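Local coordinates for protein proteolytically activated form of PPO4 Tyrosinase (Agaricus bisporus var. bisporus H97, PDB 4OUA) that oxidises monophenols and o-diphenols to reactive o-quinones at a two-copper centre, the initial step of melanin synthesis, at residues G54-P59 with T88-Y93; N228-S233 with W300-P305. All coordinates share one frame; numbering follows the deposited sequence.

In the fold
Contact 1 and contact 2 lie in series along the chain, their centres about 19 Å apart, and helix 86-109 ties them together. Contact 1, whose centre lies about 9 Å from that of the chain, sets H56 and H90 on one copper ion, which H81 also binds; a second copper, held by H250, H254 and H282, completes the active site. Contact 2 is centred about 21 Å from the chain centre, with the W229 side chain about 14 Å from a copper. The contacts meet mainly at T88, which directly precedes W89 and H90, its CG2 3.7 Å from V301 CG2 and 3.8 Å from W300 CZ2; R91 NH1 also packs against W300 CH2.

Contact 1: residues G54-P59 with T88-Y93; sequences GIHGLP and TWHRVY. With NA (sodium ion), chain E; CU1 (copper (I) ion), chain C.
H56 and H90 meet at one copper ion, each presenting NE2 to the metal at 2.1 Å; H81 and a water are its other ligands. The two imidazoles approach edge to edge with planes 71° apart, and their NE2 atoms are 3.8 Å from each other. CG of H56 stands anti to its backbone N (chi1 -164°), which swings the ring from the loop toward the helix. The rotation of each ring is further fixed at ND1, hydrogen-bonded to A269 O in H56 and to F86 O in H90. W89 backs H90 from within the helix: its CE3 lies 3.3 Å above the centre of the H90 ring. The Y93 ring lies rim to rim with H56, nearly parallel at 14°, its CE2 3.7 Å from H56 CD2. At its tip, Y93 OH weakly accepts the N-H of H56 (3.3 Å) and is also hydrogen-bonded to L52 O. I55 packs on Y93 and W89, with CB 3.9 Å from Y93 CE1 and CG2 against W89 CZ2. The loop on both sides of I55 and H56 folds round a sodium ion, bound by the carbonyl oxygens of G54, G57 and P59 and by two waters. This is one half of a type 3 dicopper site: carbonyls orient its histidines, and the sodium ion probably steadies the loop that carries H56.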
ATOM      1  N   GLY A  54      -8.207  -8.897  -0.100  1.00 34.86           N
ATOM      2  CA  GLY A  54      -8.635  -9.927   0.826  1.00 35.09           C
ATOM      3  C   GLY A  54      -7.469 -10.592   1.529  1.00 40.66           C
ATOM      4  O   GLY A  54      -7.633 -11.183   2.591  1.00 45.44           O
ATOM      5  N   ILE A  55      -6.282 -10.493   0.938  1.00 35.67           N
ATOM      6  CA  ILE A  55      -5.087 -11.075   1.538  1.00 37.48           C
ATOM      7  C   ILE A  55      -4.791 -10.453   2.900  1.00 43.55           C
ATOM      8  O   ILE A  55      -4.435 -11.153   3.845  1.00 45.22           O
ATOM      9  CB  ILE A  55      -3.857 -10.899   0.632  1.00 37.37           C
ATOM     10  CG1 ILE A  55      -4.066 -11.621  -0.700  1.00 33.30           C
ATOM     11  CG2 ILE A  55      -2.606 -11.412   1.329  1.00 35.35           C
ATOM     12  CD1 ILE A  55      -2.941 -11.412  -1.687  1.00 27.36           C
ATOM     13  N   HIS A  56      -4.949  -9.136   2.986  1.00 42.19           N
ATOM     14  CA  HIS A  56      -4.659  -8.392   4.208  1.00 37.59           C
ATOM     15  C   HIS A  56      -5.449  -8.930   5.400  1.00 38.20           C
ATOM     16  O   HIS A  56      -4.869  -9.415   6.370  1.00 40.62           O
ATOM     17  CB  HIS A  56      -4.959  -6.905   4.001  1.00 40.63           C
ATOM     18  CG  HIS A  56      -4.351  -6.012   5.039  1.00 43.38           C
ATOM     19  ND1 HIS A  56      -5.064  -5.528   6.115  1.00 40.31           N
ATOM     20  CD2 HIS A  56      -3.099  -5.509   5.160  1.00 39.30           C
ATOM     21  CE1 HIS A  56      -4.277  -4.768   6.855  1.00 38.57           C
ATOM     22  NE2 HIS A  56      -3.080  -4.739   6.298  1.00 34.68           N
ATOM     23  N   GLY A  57      -6.774  -8.846   5.319  1.00 40.15           N
ATOM     24  CA  GLY A  57      -7.633  -9.315   6.392  1.00 40.12           C
ATOM     25  C   GLY A  57      -8.635 -10.350   5.921  1.00 40.19           C
ATOM     26  O   GLY A  57      -8.255 -11.409   5.420  1.00 47.03           O
ATOM     27  N   LEU A  58      -9.919 -10.047   6.089  1.00 38.56           N
ATOM     28  CA  LEU A  58     -10.979 -10.926   5.610  1.00 38.51           C
ATOM     29  C   LEU A  58     -11.025 -10.945   4.086  1.00 40.86           C
ATOM     30  O   LEU A  58     -10.680  -9.957   3.438  1.00 41.71           O
ATOM     31  CB  LEU A  58     -12.334 -10.491   6.170  1.00 36.01           C
ATOM     32  CG  LEU A  58     -12.580 -10.737   7.659  1.00 41.60           C
ATOM     33  CD1 LEU A  58     -13.872 -10.070   8.103  1.00 44.32           C
ATOM     34  CD2 LEU A  58     -12.620 -12.228   7.949  1.00 43.56           C
ATOM     35  N   PRO A  59     -11.451 -12.078   3.507  1.00 42.79           N
ATOM     36  CA  PRO A  59     -11.829 -13.275   4.262  1.00 43.80           C
ATOM     37  C   PRO A  59     -10.612 -14.058   4.740  1.00 43.70           C
ATOM     38  O   PRO A  59      -9.510 -13.847   4.237  1.00 46.63           O
ATOM     39  CB  PRO A  59     -12.631 -14.085   3.243  1.00 46.61           C
ATOM     40  CG  PRO A  59     -12.026 -13.710   1.934  1.00 43.07           C
ATOM     41  CD  PRO A  59     -11.648 -12.256   2.057  1.00 46.53           C
ATOM     42  N   THR A  88       8.626  -5.687   5.887  1.00 40.50           N
ATOM     43  CA  THR A  88       8.961  -6.535   4.747  1.00 35.04           C
ATOM     44  C   THR A  88       7.735  -7.201   4.131  1.00 35.44           C
ATOM     45  O   THR A  88       7.647  -7.330   2.911  1.00 40.36           O
ATOM     46  CB  THR A  88       9.977  -7.630   5.133  1.00 34.82           C
ATOM     47  OG1 THR A  88       9.460  -8.412   6.217  1.00 40.95           O
ATOM     48  CG2 THR A  88      11.299  -7.007   5.548  1.00 38.28           C
ATOM     49  N   TRP A  89       6.791  -7.623   4.968  1.00 35.53           N
ATOM     50  CA  TRP A  89       5.598  -8.301   4.470  1.00 37.55           C
ATOM     51  C   TRP A  89       4.758  -7.373   3.602  1.00 39.42           C
ATOM     52  O   TRP A  89       4.161  -7.804   2.615  1.00 38.00           O
ATOM     53  CB  TRP A  89       4.746  -8.839   5.622  1.00 29.88           C
ATOM     54  CG  TRP A  89       3.539  -9.600   5.149  1.00 35.95           C
ATOM     55  CD1 TRP A  89       3.441 -10.949   4.964  1.00 41.21           C
ATOM     56  CD2 TRP A  89       2.263  -9.053   4.791  1.00 39.43           C
ATOM     57  NE1 TRP A  89       2.183 -11.276   4.516  1.00 34.60           N
ATOM     58  CE2 TRP A  89       1.440 -10.130   4.402  1.00 35.28           C
ATOM     59  CE3 TRP A  89       1.735  -7.758   4.763  1.00 37.36           C
ATOM     60  CZ2 TRP A  89       0.122  -9.952   3.993  1.00 36.36           C
ATOM     61  CZ3 TRP A  89       0.425  -7.584   4.357  1.00 34.74           C
ATOM     62  CH2 TRP A  89      -0.365  -8.674   3.976  1.00 35.30           C
ATOM     63  N   HIS A  90       4.716  -6.099   3.975  1.00 35.82           N
ATOM     64  CA  HIS A  90       3.911  -5.125   3.251  1.00 40.84           C
ATOM     65  C   HIS A  90       4.623  -4.642   1.989  1.00 41.68           C
ATOM     66  O   HIS A  90       3.976  -4.233   1.022  1.00 39.31           O
ATOM     67  CB  HIS A  90       3.557  -3.945   4.159  1.00 34.90           C
ATOM     68  CG  HIS A  90       2.539  -4.280   5.206  1.00 34.44           C
ATOM     69  ND1 HIS A  90       2.834  -5.042   6.316  1.00 32.34           N
ATOM     70  CD2 HIS A  90       1.224  -3.970   5.301  1.00 32.63           C
ATOM     71  CE1 HIS A  90       1.747  -5.182   7.052  1.00 36.90           C
ATOM     72  NE2 HIS A  90       0.755  -4.542   6.460  1.00 35.36           N
ATOM     73  N   ARG A  91       5.950  -4.699   1.998  1.00 36.63           N
ATOM     74  CA  ARG A  91       6.731  -4.333   0.822  1.00 40.78           C
ATOM     75  C   ARG A  91       6.390  -5.234  -0.356  1.00 38.26           C
ATOM     76  O   ARG A  91       6.189  -4.763  -1.477  1.00 34.82           O
ATOM     77  CB  ARG A  91       8.230  -4.406   1.116  1.00 35.59           C
ATOM     78  CG  ARG A  91       9.092  -4.520  -0.131  1.00 30.50           C
ATOM     79  CD  ARG A  91      10.508  -4.040   0.127  1.00 33.82           C
ATOM     80  NE  ARG A  91      10.563  -2.589   0.283  1.00 37.20           N
ATOM     81  CZ  ARG A  91      11.669  -1.908   0.561  1.00 36.01           C
ATOM     82  NH1 ARG A  91      12.822  -2.545   0.722  1.00 36.64           N
ATOM     83  NH2 ARG A  91      11.622  -0.588   0.683  1.00 30.25           N
ATOM     84  N   VAL A  92       6.323  -6.533  -0.091  1.00 37.91           N
ATOM     85  CA  VAL A  92       6.019  -7.509  -1.126  1.00 40.98           C
ATOM     86  C   VAL A  92       4.508  -7.582  -1.362  1.00 38.13           C
ATOM     87  O   VAL A  92       4.053  -8.090  -2.388  1.00 36.90           O
ATOM     88  CB  VAL A  92       6.574  -8.902  -0.758  1.00 35.38           C
ATOM     89  CG1 VAL A  92       5.957  -9.390   0.544  1.00 41.20           C
ATOM     90  CG2 VAL A  92       6.333  -9.895  -1.884  1.00 38.84           C
ATOM     91  N   TYR A  93       3.738  -7.061  -0.410  1.00 36.25           N
ATOM     92  CA  TYR A  93       2.286  -6.999  -0.546  1.00 35.38           C
ATOM     93  C   TYR A  93       1.893  -6.004  -1.632  1.00 33.71           C
ATOM     94  O   TYR A  93       1.042  -6.289  -2.474  1.00 38.78           O
ATOM     95  CB  TYR A  93       1.632  -6.611   0.781  1.00 34.63           C
ATOM     96  CG  TYR A  93       0.119  -6.703   0.776  1.00 32.55           C
ATOM     97  CD1 TYR A  93      -0.547  -7.501  -0.146  1.00 35.07           C
ATOM     98  CD2 TYR A  93      -0.642  -5.983   1.688  1.00 39.11           C
ATOM     99  CE1 TYR A  93      -1.929  -7.583  -0.153  1.00 37.96           C
ATOM    100  CE2 TYR A  93      -2.022  -6.059   1.689  1.00 37.17           C
ATOM    101  CZ  TYR A  93      -2.661  -6.862   0.767  1.00 38.93           C
ATOM    102  OH  TYR A  93      -4.035  -6.940   0.765  1.00 33.27           O
TER
HETATM  103 NA    NA E 403      -7.679 -12.873   3.757  1.00 41.51          NA
HETATM  104 CU   CU1 C 401      -1.213  -4.528   7.140  1.00 44.28          CU
HETATM  105  O   HOH W   1      -2.163  -2.456   7.937  0.90 42.65           O
HETATM  106  O   HOH W   2      -6.641 -13.955   1.909  1.00 38.62           O
HETATM  107  O   HOH W   3      -6.400 -14.254   4.862  1.00 39.52           O

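Contact 2: residues N228-S233 with W300-P305; sequences NWEAFS and WVTQGP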
ATOM      1  N   ASN A 228      17.817   0.641  16.074  1.00 53.17           N
ATOM      2  CA  ASN A 228      17.487  -0.777  16.147  1.00 48.81           C
ATOM      3  C   ASN A 228      16.208  -1.098  15.380  1.00 46.13           C
ATOM      4  O   ASN A 228      15.325  -0.252  15.238  1.00 42.97           O
ATOM      5  CB  ASN A 228      17.355  -1.225  17.606  1.00 49.21           C
ATOM      6  CG  ASN A 228      16.201  -0.550  18.325  1.00 54.33           C
ATOM      7  OD1 ASN A 228      15.911   0.625  18.095  1.00 56.31           O
ATOM      8  ND2 ASN A 228      15.535  -1.294  19.200  1.00 50.53           N
ATOM      9  N   TRP A 229      16.118  -2.331  14.893  1.00 44.22           N
ATOM     10  CA  TRP A 229      15.011  -2.756  14.044  1.00 39.29           C
ATOM     11  C   TRP A 229      13.717  -2.965  14.825  1.00 42.04           C
ATOM     12  O   TRP A 229      12.625  -2.737  14.303  1.00 44.56           O
ATOM     13  CB  TRP A 229      15.384  -4.044  13.305  1.00 43.42           C
ATOM     14  CG  TRP A 229      14.288  -4.594  12.446  1.00 36.52           C
ATOM     15  CD1 TRP A 229      13.397  -5.570  12.780  1.00 40.60           C
ATOM     16  CD2 TRP A 229      13.968  -4.199  11.106  1.00 35.90           C
ATOM     17  NE1 TRP A 229      12.541  -5.809  11.732  1.00 42.27           N
ATOM     18  CE2 TRP A 229      12.871  -4.980  10.694  1.00 36.23           C
ATOM     19  CE3 TRP A 229      14.504  -3.263  10.218  1.00 38.21           C
ATOM     20  CZ2 TRP A 229      12.298  -4.852   9.430  1.00 34.87           C
ATOM     21  CZ3 TRP A 229      13.934  -3.138   8.965  1.00 40.61           C
ATOM     22  CH2 TRP A 229      12.842  -3.928   8.583  1.00 37.35           C
ATOM     23  N   GLU A 230      13.840  -3.403  16.072  1.00 42.98           N
ATOM     24  CA  GLU A 230      12.670  -3.699  16.891  1.00 41.57           C
ATOM     25  C   GLU A 230      11.808  -2.463  17.118  1.00 39.64           C
ATOM     26  O   GLU A 230      10.586  -2.523  17.002  1.00 45.06           O
ATOM     27  CB  GLU A 230      13.092  -4.295  18.235  1.00 46.55           C
ATOM     28  CG  GLU A 230      12.659  -5.739  18.431  1.00 49.00           C
ATOM     29  CD  GLU A 230      11.148  -5.900  18.437  1.00 54.59           C
ATOM     30  OE1 GLU A 230      10.442  -4.910  18.725  1.00 46.66           O
ATOM     31  OE2 GLU A 230      10.667  -7.019  18.153  1.00 56.75           O
ATOM     32  N   ALA A 231      12.448  -1.343  17.437  1.00 41.71           N
ATOM     33  CA  ALA A 231      11.728  -0.106  17.711  1.00 40.05           C
ATOM     34  C   ALA A 231      11.216   0.546  16.428  1.00 39.55           C
ATOM     35  O   ALA A 231      10.365   1.434  16.470  1.00 37.14           O
ATOM     36  CB  ALA A 231      12.616   0.862  18.477  1.00 32.80           C
ATOM     37  N   PHE A 232      11.735   0.097  15.290  1.00 38.48           N
ATOM     38  CA  PHE A 232      11.371   0.677  14.001  1.00 39.38           C
ATOM     39  C   PHE A 232      10.328  -0.151  13.252  1.00 43.18           C
ATOM     40  O   PHE A 232       9.469   0.399  12.563  1.00 40.07           O
ATOM     41  CB  PHE A 232      12.619   0.841  13.130  1.00 40.00           C
ATOM     42  CG  PHE A 232      12.319   1.112  11.681  1.00 38.53           C
ATOM     43  CD1 PHE A 232      11.999   2.389  11.252  1.00 33.21           C
ATOM     44  CD2 PHE A 232      12.360   0.088  10.748  1.00 35.24           C
ATOM     45  CE1 PHE A 232      11.726   2.642   9.922  1.00 28.44           C
ATOM     46  CE2 PHE A 232      12.085   0.334   9.417  1.00 35.82           C
ATOM     47  CZ  PHE A 232      11.768   1.612   9.003  1.00 33.27           C
ATOM     48  N   SER A 233      10.370  -1.459  13.409  1.00 41.16           N
ATOM     49  CA  SER A 233       9.505  -2.346  12.665  1.00 42.16           C
ATOM     50  C   SER A 233       8.063  -2.326  13.053  1.00 44.65           C
ATOM     51  O   SER A 233       7.213  -2.165  12.217  1.00 40.45           O
ATOM     52  CB  SER A 233       9.997  -3.746  12.813  1.00 41.09           C
ATOM     53  OG  SER A 233      10.705  -3.815  13.993  1.00 47.96           O
ATOM     54  N   TRP A 300      18.618  -4.410   9.372  1.00 41.31           N
ATOM     55  CA  TRP A 300      17.465  -5.079   8.780  1.00 40.65           C
ATOM     56  C   TRP A 300      16.708  -5.903   9.824  1.00 39.66           C
ATOM     57  O   TRP A 300      16.799  -5.635  11.021  1.00 41.67           O
ATOM     58  CB  TRP A 300      17.904  -5.962   7.608  1.00 30.51           C
ATOM     59  CG  TRP A 300      16.826  -6.191   6.585  1.00 43.62           C
ATOM     60  CD1 TRP A 300      16.355  -7.393   6.144  1.00 44.99           C
ATOM     61  CD2 TRP A 300      16.079  -5.186   5.885  1.00 44.09           C
ATOM     62  NE1 TRP A 300      15.367  -7.202   5.208  1.00 39.20           N
ATOM     63  CE2 TRP A 300      15.177  -5.857   5.032  1.00 47.40           C
ATOM     64  CE3 TRP A 300      16.085  -3.788   5.896  1.00 39.55           C
ATOM     65  CZ2 TRP A 300      14.291  -5.175   4.197  1.00 45.24           C
ATOM     66  CZ3 TRP A 300      15.204  -3.113   5.067  1.00 39.93           C
ATOM     67  CH2 TRP A 300      14.320  -3.807   4.229  1.00 45.48           C
ATOM     68  N   VAL A 301      15.967  -6.906   9.362  1.00 38.07           N
ATOM     69  CA  VAL A 301      15.091  -7.692  10.225  1.00 37.63           C
ATOM     70  C   VAL A 301      15.834  -8.421  11.341  1.00 37.15           C
ATOM     71  O   VAL A 301      16.844  -9.080  11.100  1.00 38.30           O
ATOM     72  CB  VAL A 301      14.304  -8.741   9.411  1.00 47.14           C
ATOM     73  CG1 VAL A 301      13.346  -9.508  10.316  1.00 38.95           C
ATOM     74  CG2 VAL A 301      13.554  -8.075   8.265  1.00 42.88           C
ATOM     75  N   THR A 302      15.318  -8.297  12.560  1.00 42.24           N
ATOM     76  CA  THR A 302      15.830  -9.056  13.695  1.00 39.55           C
ATOM     77  C   THR A 302      14.751 -10.010  14.199  1.00 43.98           C
ATOM     78  O   THR A 302      13.586  -9.901  13.814  1.00 47.31           O
ATOM     79  CB  THR A 302      16.286  -8.141  14.848  1.00 36.51           C
ATOM     80  OG1 THR A 302      15.147  -7.508  15.444  1.00 34.41           O
ATOM     81  CG2 THR A 302      17.249  -7.078  14.339  1.00 34.44           C
ATOM     82  N   GLN A 303      15.142 -10.943  15.059  1.00 42.60           N
ATOM     83  CA  GLN A 303      14.224 -11.964  15.550  1.00 39.23           C
ATOM     84  C   GLN A 303      13.158 -11.391  16.482  1.00 49.45           C
ATOM     85  O   GLN A 303      13.408 -10.442  17.225  1.00 51.90           O
ATOM     86  CB  GLN A 303      15.004 -13.070  16.261  1.00 39.55           C
ATOM     87  CG  GLN A 303      14.128 -14.087  16.965  1.00 55.23           C
ATOM     88  CD  GLN A 303      14.921 -15.265  17.487  1.00 58.99           C
ATOM     89  OE1 GLN A 303      15.952 -15.630  16.923  1.00 64.51           O
ATOM     90  NE2 GLN A 303      14.445 -15.864  18.573  1.00 64.89           N
ATOM     91  N   GLY A 304      11.965 -11.980  16.435  1.00 47.29           N
ATOM     92  CA  GLY A 304      10.853 -11.543  17.259  1.00 45.17           C
ATOM     93  C   GLY A 304       9.669 -12.490  17.159  1.00 52.26           C
ATOM     94  O   GLY A 304       9.530 -13.212  16.171  1.00 50.35           O
ATOM     95  N   PRO A 305       8.810 -12.496  18.188  1.00 52.07           N
ATOM     96  CA  PRO A 305       7.650 -13.393  18.266  1.00 43.53           C
ATOM     97  C   PRO A 305       6.417 -12.875  17.528  1.00 46.41           C
ATOM     98  O   PRO A 305       6.268 -11.669  17.334  1.00 44.96           O
ATOM     99  CB  PRO A 305       7.380 -13.463  19.767  1.00 49.69           C
ATOM    100  CG  PRO A 305       7.790 -12.114  20.264  1.00 51.26           C
ATOM    101  CD  PRO A 305       8.970 -11.697  19.417  1.00 53.51           C
TER
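W229 and V301 mark the closest backbone approach, 6.2 Å between CA atoms, where the first turn of helix 229-233 meets the extended chain leading into strand 304-305. The W229 indole carries most of the contact. Its CG is anti to the backbone N (chi1 178°), which directs the ring across to the 300-302 backbone. V301 CA stands over the five-membered ring, 3.5 Å from its centroid and 10° off the ring normal, the geometry of a CH-pi interaction. Over the same face, W300 C sits 3.4 Å above the indole plane. Also over this face, at the benzo end, V301 CG2 rests on W229 CZ2 at 3.6 Å. S233 CB approaches the opposite face, though the placement of that side chain is doubtful. The two tryptophan side chains run side by side in the same direction, but their six-membered rings are inclined at 47°; W229 CZ3 meets W300 CE3 at 3.8 Å. Near the root of the indole, T302 CG2 packs against W229 CB at 3.7 Å. E230 adds a looser flank, its CG 4.3 Å from T302 OG1, while its carboxylate OE1 is hydrogen-bonded to H242 NE2. The indole N-H groups find acceptors outside the two segments: W229 NE1 is hydrogen-bonded to V84 O and W300 NE1 to S338 O. P87 and T88 of helix 86-109 also pack here, against W229 and W300 respectively. Contact 2 therefore joins helix 229-233 to the chain after helix 277-295 by aromatic and aliphatic packing against a peptide backbone, while carbonyl partners beyond the segments satisfy the two indole nitrogens and thereby help fix the rotation of both rings.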